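Local atomic coordinates of M32 carboxypeptidase (Chitinophagaceae bacterium, PDB entry 7A03), a protein that probably acts as a metallocarboxypeptidase of the M32 family, removing amino acids one at a time from the C-terminal end of peptides. Residues L80-Q85 with G467-S472; N461-F466 with N473-K478; S69-L74 with K86-S91. All coordinates share one frame; numbering follows the deposited sequence.

In the fold
The three contacts show how a largely helical chain is held by short local packings: two of the three join neighbours in sequence, and interaction 1 alone joins distant parts of the chain. Interaction 3 joins helix 65-74 to helix 82-100. Interaction 1 opens inside interaction 3, at the start of helix 82-100, crosses 381 residues and ends between the two segments of interaction 2, which packs helix 472-480 against the end of helix 453-462. Between centres, interaction 1 lies about 11 Å from interaction 2 and about 12 Å from interaction 3, whereas those two are about 23 Å apart. Interaction 1 thus bridges N-terminal and C-terminal helices of the M32 peptidase chain.

Interaction 1: residues L80-Q85 with G467-S472; sequences LDAVQQ and GRFYTS
Val83 and Phe469 bring the two backbones nearest, with CA atoms 7.2 Å apart: the first turn of helix 82-100 faces the connection that leads into helix 472-480, and no hydrogen bond crosses between them. Phe469 bridges this separation. Its CG lies anti to the backbone N (chi1 -174°), which sends the ring out toward the helix start, where it presents an edge. Ala82 O lies near the ring plane, 3.7 Å from Phe469 CE2, and Ala82 CB stands 4.1 Å from Phe469 CE2. Val83 adds its CG2 branch, 4.2 Å from Phe469 CD2. Lys86, one turn further along the helix, makes a cation-pi contact with the same aromatic ring. Within its own segment, Phe469 CD1 sits 3.6 Å above the centre of the Tyr470 ring. The backbone that receives the phenylalanine is itself well fastened. Gln84 N gives a nearly straight bond of 2.8 Å to Asp81 OD1, and Asp81 N answers with a bond of 2.9 Å to Gln84 OE1, held in the carbonyl plane on a lone pair. Gln85 NE2 also bonds Leu80 O, at 2.9 Å, from above the carbonyl plane. Nearby, Arg468 forms salt bridges with Asp94 and Glu289. The reciprocal Asp81-Gln84 pair is a capping box, the classic N-terminal closure of an alpha-helix, here with an aromatic side chain from a distant connection packed at its first turn.

Interaction 2: residues N461-F466 with N473-K478; sequences NNIHPF and NELCQK
Phe466 and Lys478 are brought together with the help of their first torsions. Phe466 CG is anti to the carbonyl carbon (chi1 -61°), whereas Lys478 CG is anti to the backbone N (chi1 172°) and the rest of the lysine chain is extended. The two side chains approach from opposite directions. The ammonium nitrogen Lys478 NZ ends 3.5 Å from Phe466 CZ, approaching the far end of the ring obliquely. Its hydrogen-bond partner is the hydroxyl of Tyr470, whose ring in turn meets that of Phe466 edge-to-face; the phenylalanine, tyrosine and lysine therefore form a compact cluster. On one face of the Phe466 ring, Pro465 CG lies 4.1 Å above the plane, offset toward the rim.

Leu475 supplies the apolar half of the contact. One methyl, CD1, rests 3.7 Å from Asn462 O, a buried carbonyl oxygen that has no hydrogen-bond partner in the model. The other, CD2, meets Ile463 CG2 at 4.2 Å. Ile463 is the first residue to leave helical geometry after helix 453-462, so the leucine packs just where the chain turns. Asn462 ND2 bonds Trp458 O, one turn back.

Helix 472-480 thus lies against the C-terminal end of helix 453-462, and Ile463 extends the packing to Phe432 of helix 420-439 and to Ile295 and Gln299 of helix 293-307.

Interaction 3: residues S69-L74 with K86-S91; sequences SLLHEL and KNIALS
Leu71 is the first residue of helix 65-74 to reach helix 82-100 here, and its two methyls divide the work. CD2 touches Ser91 CB at 3.8 Å and Ile88 CD1 at 4.2 Å, while CD1 lies 3.9 Å from Ser91 O. The Leu71 carbonyl oxygen also takes part, 3.7 Å from Ile88 CG2. One turn on, Leu74 crosses Ile88 at about a right angle. Its CD1 presses on Ile88 CD1 at 3.6 Å, and its CB lies 3.8 Å from Ile88 CG2. With CG2 anti to its backbone N and CG1 anti to the carbonyl carbon (chi1 -62°), Ile88 offers both branches to Leu74. Replacing Ile88 by alanine removes both branches and would probably open a gap beside Leu74 and rob the Leu71 CD2 methyl of an apolar neighbour. The Ser91 hydroxyl is bonded to Tyr14 OH of helix 9-37, whose side chain also touches Leu71 and Leu74.

The axes of the two short segments approach to 9.5 Å. These are consecutive helices packed at a clear incline, 133° between their directions, and sealed by aliphatic side chains, in the alpha-helical fold of the M32 family.

Interaction 1: residues L80-Q85 with G467-S472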
loop_
_atom_site.group_PDB
_atom_site.type_symbol
_atom_site.label_atom_id
_atom_site.label_comp_id
_atom_site.label_asym_id
_atom_site.label_seq_id
_atom_site.Cartn_x
_atom_site.Cartn_y
_atom_site.Cartn_z
ATOM N N LEU A 80 26.686 4.926 21.250
ATOM C CA LEU A 80 25.976 5.427 20.081
ATOM C C LEU A 80 24.715 6.194 20.473
ATOM O O LEU A 80 24.104 5.948 21.522
ATOM C CB LEU A 80 25.596 4.255 19.180
ATOM C CG LEU A 80 26.784 3.419 18.711
ATOM C CD1 LEU A 80 26.291 2.212 17.950
ATOM C CD2 LEU A 80 27.691 4.281 17.848
ATOM N N ASP A 81 24.328 7.144 19.616
ATOM C CA ASP A 81 23.117 7.927 19.846
ATOM C C ASP A 81 21.868 7.098 19.539
ATOM O O ASP A 81 21.946 5.944 19.108
ATOM C CB ASP A 81 23.162 9.273 19.109
ATOM C CG ASP A 81 23.083 9.140 17.591
ATOM O OD1 ASP A 81 22.310 8.307 17.067
ATOM O OD2 ASP A 81 23.778 9.916 16.906
ATOM N N ALA A 82 20.697 7.701 19.769
ATOM C CA ALA A 82 19.444 6.962 19.686
ATOM C C ALA A 82 19.220 6.425 18.283
ATOM O O ALA A 82 18.832 5.262 18.106
ATOM C CB ALA A 82 18.271 7.860 20.090
ATOM N N VAL A 83 19.463 7.265 17.273
ATOM C CA VAL A 83 19.277 6.864 15.884
ATOM C C VAL A 83 20.262 5.768 15.489
ATOM O O VAL A 83 19.880 4.786 14.845
ATOM C CB VAL A 83 19.339 8.090 14.953
ATOM C CG1 VAL A 83 19.439 7.664 13.491
ATOM C CG2 VAL A 83 18.121 8.965 15.183
ATOM N N GLN A 84 21.535 5.908 15.866
ATOM C CA GLN A 84 22.521 4.879 15.536
ATOM C C GLN A 84 22.142 3.544 16.163
ATOM O O GLN A 84 22.194 2.493 15.508
ATOM C CB GLN A 84 23.895 5.312 16.039
ATOM C CG GLN A 84 24.464 6.525 15.305
ATOM C CD GLN A 84 25.756 7.004 15.934
ATOM O OE1 GLN A 84 25.810 7.261 17.135
ATOM N NE2 GLN A 84 26.812 7.109 15.129
ATOM N N GLN A 85 21.775 3.570 17.446
ATOM C CA GLN A 85 21.404 2.343 18.141
ATOM C C GLN A 85 20.177 1.707 17.510
ATOM O O GLN A 85 20.112 0.478 17.368
ATOM C CB GLN A 85 21.142 2.636 19.616
ATOM C CG GLN A 85 22.395 2.883 20.433
ATOM C CD GLN A 85 22.110 2.844 21.928
ATOM O OE1 GLN A 85 21.170 2.183 22.372
ATOM N NE2 GLN A 85 22.910 3.562 22.706
ATOM N N GLY A 467 11.764 7.745 9.376
ATOM C CA GLY A 467 12.011 6.428 8.833
ATOM C C GLY A 467 11.353 5.350 9.679
ATOM O O GLY A 467 10.168 5.442 10.040
ATOM N N ARG A 468 12.122 4.318 10.007
ATOM C CA ARG A 468 11.652 3.207 10.832
ATOM C C ARG A 468 11.903 3.395 12.321
ATOM O O ARG A 468 11.732 2.435 13.075
ATOM C CB ARG A 468 12.298 1.891 10.381
ATOM C CG ARG A 468 11.735 1.358 9.064
ATOM C CD ARG A 468 12.629 0.265 8.476
ATOM N NE ARG A 468 12.698 -0.906 9.353
ATOM C CZ ARG A 468 13.569 -1.902 9.211
ATOM N NH1 ARG A 468 14.469 -1.872 8.235
ATOM N NH2 ARG A 468 13.544 -2.918 10.062
ATOM N N PHE A 469 12.294 4.596 12.770
ATOM C CA PHE A 469 12.650 4.777 14.178
ATOM C C PHE A 469 11.527 4.336 15.112
ATOM O O PHE A 469 11.775 3.669 16.121
ATOM C CB PHE A 469 13.043 6.231 14.456
ATOM C CG PHE A 469 13.568 6.453 15.852
ATOM C CD1 PHE A 469 12.703 6.700 16.909
ATOM C CD2 PHE A 469 14.925 6.378 16.115
ATOM C CE1 PHE A 469 13.192 6.881 18.202
ATOM C CE2 PHE A 469 15.421 6.562 17.396
ATOM C CZ PHE A 469 14.557 6.815 18.445
ATOM N N TYR A 470 10.292 4.694 14.785
ATOM C CA TYR A 470 9.120 4.258 15.530
ATOM C C TYR A 470 8.390 3.165 14.759
ATOM O O TYR A 470 8.258 3.229 13.532
ATOM C CB TYR A 470 8.158 5.428 15.737
ATOM C CG TYR A 470 8.748 6.634 16.434
ATOM C CD1 TYR A 470 8.932 6.643 17.815
ATOM C CD2 TYR A 470 9.091 7.774 15.719
ATOM C CE1 TYR A 470 9.458 7.753 18.455
ATOM C CE2 TYR A 470 9.624 8.883 16.351
ATOM C CZ TYR A 470 9.799 8.870 17.723
ATOM O OH TYR A 470 10.327 9.976 18.353
ATOM N N THR A 471 7.880 2.170 15.482
ATOM C CA THR A 471 6.958 1.249 14.841
ATOM C C THR A 471 5.652 1.977 14.527
ATOM O O THR A 471 5.411 3.101 14.977
ATOM C CB THR A 471 6.643 0.060 15.751
ATOM O OG1 THR A 471 5.740 0.476 16.787
ATOM C CG2 THR A 471 7.909 -0.506 16.384
ATOM N N SER A 472 4.800 1.325 13.730
ATOM C CA SER A 472 3.539 1.952 13.354
ATOM C C SER A 472 2.727 2.305 14.594
ATOM O O SER A 472 2.132 3.389 14.668
ATOM C CB SER A 472 2.747 1.044 12.409
ATOM O OG SER A 472 2.905 -0.318 12.762
#

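Interaction 2: residues N461-F466 with N473-K478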
loop_
_atom_site.group_PDB
_atom_site.type_symbol
_atom_site.label_atom_id
_atom_site.label_comp_id
_atom_site.label_asym_id
_atom_site.label_seq_id
_atom_site.Cartn_x
_atom_site.Cartn_y
_atom_site.Cartn_z
ATOM N N ASN A 461 6.744 17.087 9.824
ATOM C CA ASN A 461 7.169 17.165 11.222
ATOM C C ASN A 461 6.802 15.928 12.031
ATOM O O ASN A 461 7.483 15.617 13.021
ATOM C CB ASN A 461 6.558 18.394 11.902
ATOM C CG ASN A 461 7.127 19.695 11.357
ATOM O OD1 ASN A 461 8.232 19.726 10.822
ATOM N ND2 ASN A 461 6.376 20.774 11.505
ATOM N N ASN A 462 5.753 15.206 11.636
ATOM C CA ASN A 462 5.242 14.114 12.449
ATOM C C ASN A 462 5.524 12.721 11.916
ATOM O O ASN A 462 5.578 11.787 12.719
ATOM C CB ASN A 462 3.735 14.266 12.663
ATOM C CG ASN A 462 3.413 15.335 13.670
ATOM O OD1 ASN A 462 3.431 15.085 14.879
ATOM N ND2 ASN A 462 3.139 16.541 13.184
ATOM N N ILE A 463 5.694 12.543 10.603
ATOM C CA ILE A 463 5.803 11.195 10.036
ATOM C C ILE A 463 7.052 11.022 9.184
ATOM O O ILE A 463 7.869 10.127 9.434
ATOM C CB ILE A 463 4.538 10.816 9.245
ATOM C CG1 ILE A 463 3.342 10.703 10.207
ATOM C CG2 ILE A 463 4.762 9.497 8.519
ATOM C CD1 ILE A 463 1.994 10.656 9.521
ATOM N N HIS A 464 7.210 11.874 8.173
ATOM C CA HIS A 464 8.196 11.607 7.128
ATOM C C HIS A 464 9.639 11.431 7.585
ATOM O O HIS A 464 10.321 10.556 7.023
ATOM C CB HIS A 464 8.101 12.676 6.040
ATOM C CG HIS A 464 6.783 12.696 5.342
ATOM N ND1 HIS A 464 6.474 13.606 4.352
ATOM C CD2 HIS A 464 5.702 11.895 5.469
ATOM C CE1 HIS A 464 5.252 13.371 3.908
ATOM N NE2 HIS A 464 4.759 12.342 4.577
ATOM N N PRO A 465 10.191 12.226 8.508
ATOM C CA PRO A 465 11.648 12.210 8.709
ATOM C C PRO A 465 12.155 11.118 9.626
ATOM O O PRO A 465 13.370 11.013 9.810
ATOM C CB PRO A 465 11.904 13.585 9.340
ATOM C CG PRO A 465 10.687 13.820 10.153
ATOM C CD PRO A 465 9.543 13.250 9.356
ATOM N N PHE A 466 11.276 10.325 10.224
ATOM C CA PHE A 466 11.695 9.351 11.219
ATOM C C PHE A 466 12.056 7.995 10.642
ATOM O O PHE A 466 12.619 7.173 11.369
ATOM C CB PHE A 466 10.609 9.191 12.276
ATOM C CG PHE A 466 10.312 10.463 13.005
ATOM C CD1 PHE A 466 11.264 11.038 13.819
ATOM C CD2 PHE A 466 9.107 11.106 12.846
ATOM C CE1 PHE A 466 11.012 12.223 14.482
ATOM C CE2 PHE A 466 8.841 12.288 13.517
ATOM C CZ PHE A 466 9.799 12.844 14.334
ATOM N N ASN A 473 2.738 1.419 15.600
ATOM C CA ASN A 473 2.006 1.668 16.839
ATOM C C ASN A 473 2.599 2.840 17.606
ATOM O O ASN A 473 1.869 3.727 18.065
ATOM C CB ASN A 473 2.014 0.418 17.717
ATOM C CG ASN A 473 1.463 0.689 19.112
ATOM O OD1 ASN A 473 2.105 0.386 20.121
ATOM N ND2 ASN A 473 0.267 1.275 19.170
ATOM N N GLU A 474 3.922 2.840 17.790
ATOM C CA GLU A 474 4.559 3.937 18.506
ATOM C C GLU A 474 4.331 5.252 17.789
ATOM O O GLU A 474 4.101 6.283 18.429
ATOM C CB GLU A 474 6.059 3.672 18.648
ATOM C CG GLU A 474 6.379 2.435 19.474
ATOM C CD GLU A 474 7.850 2.071 19.418
ATOM O OE1 GLU A 474 8.556 2.577 18.519
ATOM O OE2 GLU A 474 8.308 1.285 20.277
ATOM N N LEU A 475 4.389 5.234 16.452
ATOM C CA LEU A 475 4.168 6.452 15.687
ATOM C C LEU A 475 2.754 6.975 15.908
ATOM O O LEU A 475 2.547 8.162 16.174
ATOM C CB LEU A 475 4.418 6.167 14.206
ATOM C CG LEU A 475 4.590 7.377 13.306
ATOM C CD1 LEU A 475 5.684 8.298 13.816
ATOM C CD2 LEU A 475 4.885 6.914 11.877
ATOM N N CYS A 476 1.772 6.089 15.779
ATOM C CA CYS A 476 0.386 6.498 15.928
ATOM C C CYS A 476 0.110 7.006 17.348
ATOM O O CYS A 476 -0.558 8.026 17.524
ATOM C CB CYS A 476 -0.508 5.322 15.533
ATOM S SG CYS A 476 -2.279 5.710 15.518
ATOM N N GLN A 477 0.666 6.340 18.367
ATOM C CA GLN A 477 0.497 6.784 19.749
ATOM C C GLN A 477 1.160 8.141 19.995
ATOM O O GLN A 477 0.573 9.020 20.640
ATOM C CB GLN A 477 1.077 5.728 20.694
ATOM C CG GLN A 477 1.079 6.107 22.172
ATOM C CD GLN A 477 -0.316 6.167 22.756
ATOM O OE1 GLN A 477 -1.150 5.298 22.496
ATOM N NE2 GLN A 477 -0.572 7.192 23.554
ATOM N N LYS A 478 2.376 8.332 19.476
ATOM C CA LYS A 478 3.074 9.602 19.648
ATOM C C LYS A 478 2.314 10.759 19.004
ATOM O O LYS A 478 2.186 11.835 19.606
ATOM C CB LYS A 478 4.491 9.490 19.078
ATOM C CG LYS A 478 5.243 10.814 19.023
ATOM C CD LYS A 478 6.561 10.680 18.275
ATOM C CE LYS A 478 7.398 11.933 18.447
ATOM N NZ LYS A 478 8.541 11.957 17.498
#

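Interaction 3: residues S69-L74 with K86-S91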
loop_
_atom_site.group_PDB
_atom_site.type_symbol
_atom_site.label_atom_id
_atom_site.label_comp_id
_atom_site.label_asym_id
_atom_site.label_seq_id
_atom_site.Cartn_x
_atom_site.Cartn_y
_atom_site.Cartn_z
ATOM N N SER A 69 28.930 -9.958 11.988
ATOM C CA SER A 69 29.875 -9.716 13.074
ATOM C C SER A 69 29.894 -8.246 13.476
ATOM O O SER A 69 29.905 -7.921 14.672
ATOM C CB SER A 69 31.272 -10.199 12.686
ATOM O OG SER A 69 31.249 -11.581 12.385
ATOM N N LEU A 70 29.876 -7.348 12.490
ATOM C CA LEU A 70 29.833 -5.916 12.769
ATOM C C LEU A 70 28.570 -5.530 13.538
ATOM O O LEU A 70 28.622 -4.750 14.495
ATOM C CB LEU A 70 29.893 -5.169 11.442
ATOM C CG LEU A 70 30.205 -3.680 11.401
ATOM C CD1 LEU A 70 31.480 -3.371 12.167
ATOM C CD2 LEU A 70 30.341 -3.288 9.942
ATOM N N LEU A 71 27.414 -6.036 13.107
ATOM C CA LEU A 71 26.173 -5.696 13.796
ATOM C C LEU A 71 26.200 -6.182 15.237
ATOM O O LEU A 71 25.770 -5.469 16.154
ATOM C CB LEU A 71 24.984 -6.304 13.059
ATOM C CG LEU A 71 24.680 -5.637 11.726
ATOM C CD1 LEU A 71 23.717 -6.493 10.919
ATOM C CD2 LEU A 71 24.117 -4.240 11.964
ATOM N N HIS A 72 26.711 -7.393 15.457
ATOM C CA HIS A 72 26.784 -7.920 16.816
ATOM C C HIS A 72 27.760 -7.131 17.681
ATOM O O HIS A 72 27.523 -6.967 18.884
ATOM C CB HIS A 72 27.136 -9.405 16.760
ATOM C CG HIS A 72 25.963 -10.288 16.466
ATOM N ND1 HIS A 72 24.884 -10.398 17.317
ATOM C CD2 HIS A 72 25.701 -11.107 15.421
ATOM C CE1 HIS A 72 24.006 -11.243 16.808
ATOM N NE2 HIS A 72 24.478 -11.690 15.658
ATOM N N GLU A 73 28.843 -6.621 17.093
ATOM C CA GLU A 73 29.759 -5.765 17.842
ATOM C C GLU A 73 29.112 -4.427 18.182
ATOM O O GLU A 73 29.234 -3.935 19.308
ATOM C CB GLU A 73 31.040 -5.557 17.039
ATOM C CG GLU A 73 31.961 -4.480 17.575
ATOM C CD GLU A 73 33.128 -4.201 16.638
ATOM O OE1 GLU A 73 33.061 -4.618 15.459
ATOM O OE2 GLU A 73 34.112 -3.572 17.084
ATOM N N LEU A 74 28.395 -3.838 17.228
ATOM C CA LEU A 74 27.782 -2.536 17.446
ATOM C C LEU A 74 26.595 -2.604 18.396
ATOM O O LEU A 74 26.248 -1.582 19.006
ATOM C CB LEU A 74 27.366 -1.937 16.104
ATOM C CG LEU A 74 28.561 -1.397 15.322
ATOM C CD1 LEU A 74 28.294 -1.371 13.822
ATOM C CD2 LEU A 74 28.873 -0.014 15.843
ATOM N N LYS A 86 19.196 2.524 17.121
ATOM C CA LYS A 86 18.013 1.976 16.472
ATOM C C LYS A 86 18.368 1.351 15.126
ATOM O O LYS A 86 17.867 0.271 14.786
ATOM C CB LYS A 86 16.944 3.067 16.314
ATOM C CG LYS A 86 15.631 2.578 15.688
ATOM C CD LYS A 86 14.857 1.693 16.653
ATOM C CE LYS A 86 14.509 2.445 17.939
ATOM N NZ LYS A 86 13.660 1.639 18.850
ATOM N N ASN A 87 19.206 2.031 14.338
ATOM C CA ASN A 87 19.689 1.467 13.076
ATOM C C ASN A 87 20.332 0.109 13.278
ATOM O O ASN A 87 20.008 -0.855 12.573
ATOM C CB ASN A 87 20.679 2.429 12.424
ATOM C CG ASN A 87 19.987 3.560 11.692
ATOM O OD1 ASN A 87 18.843 3.415 11.254
ATOM N ND2 ASN A 87 20.682 4.682 11.530
ATOM N N ILE A 88 21.247 0.014 14.248
ATOM C CA ILE A 88 21.916 -1.257 14.520
ATOM C C ILE A 88 20.898 -2.326 14.915
ATOM O O ILE A 88 20.942 -3.458 14.419
ATOM C CB ILE A 88 23.009 -1.080 15.593
ATOM C CG1 ILE A 88 24.093 -0.115 15.104
ATOM C CG2 ILE A 88 23.628 -2.427 15.963
ATOM C CD1 ILE A 88 24.764 -0.543 13.822
ATOM N N ALA A 89 19.962 -1.988 15.813
ATOM C CA ALA A 89 19.002 -2.985 16.296
ATOM C C ALA A 89 18.101 -3.483 15.168
ATOM O O ALA A 89 17.858 -4.695 15.030
ATOM C CB ALA A 89 18.171 -2.408 17.445
ATOM N N LEU A 90 17.590 -2.560 14.353
ATOM C CA LEU A 90 16.690 -2.948 13.274
ATOM C C LEU A 90 17.436 -3.724 12.203
ATOM O O LEU A 90 16.920 -4.715 11.671
ATOM C CB LEU A 90 16.005 -1.715 12.682
ATOM C CG LEU A 90 14.954 -1.101 13.609
ATOM C CD1 LEU A 90 14.353 0.149 12.987
ATOM C CD2 LEU A 90 13.881 -2.125 13.923
ATOM N N SER A 91 18.659 -3.302 11.892
ATOM C CA SER A 91 19.436 -3.997 10.878
ATOM C C SER A 91 19.797 -5.398 11.352
ATOM O O SER A 91 19.819 -6.340 10.552
ATOM C CB SER A 91 20.698 -3.192 10.548
ATOM O OG SER A 91 20.414 -2.122 9.659
#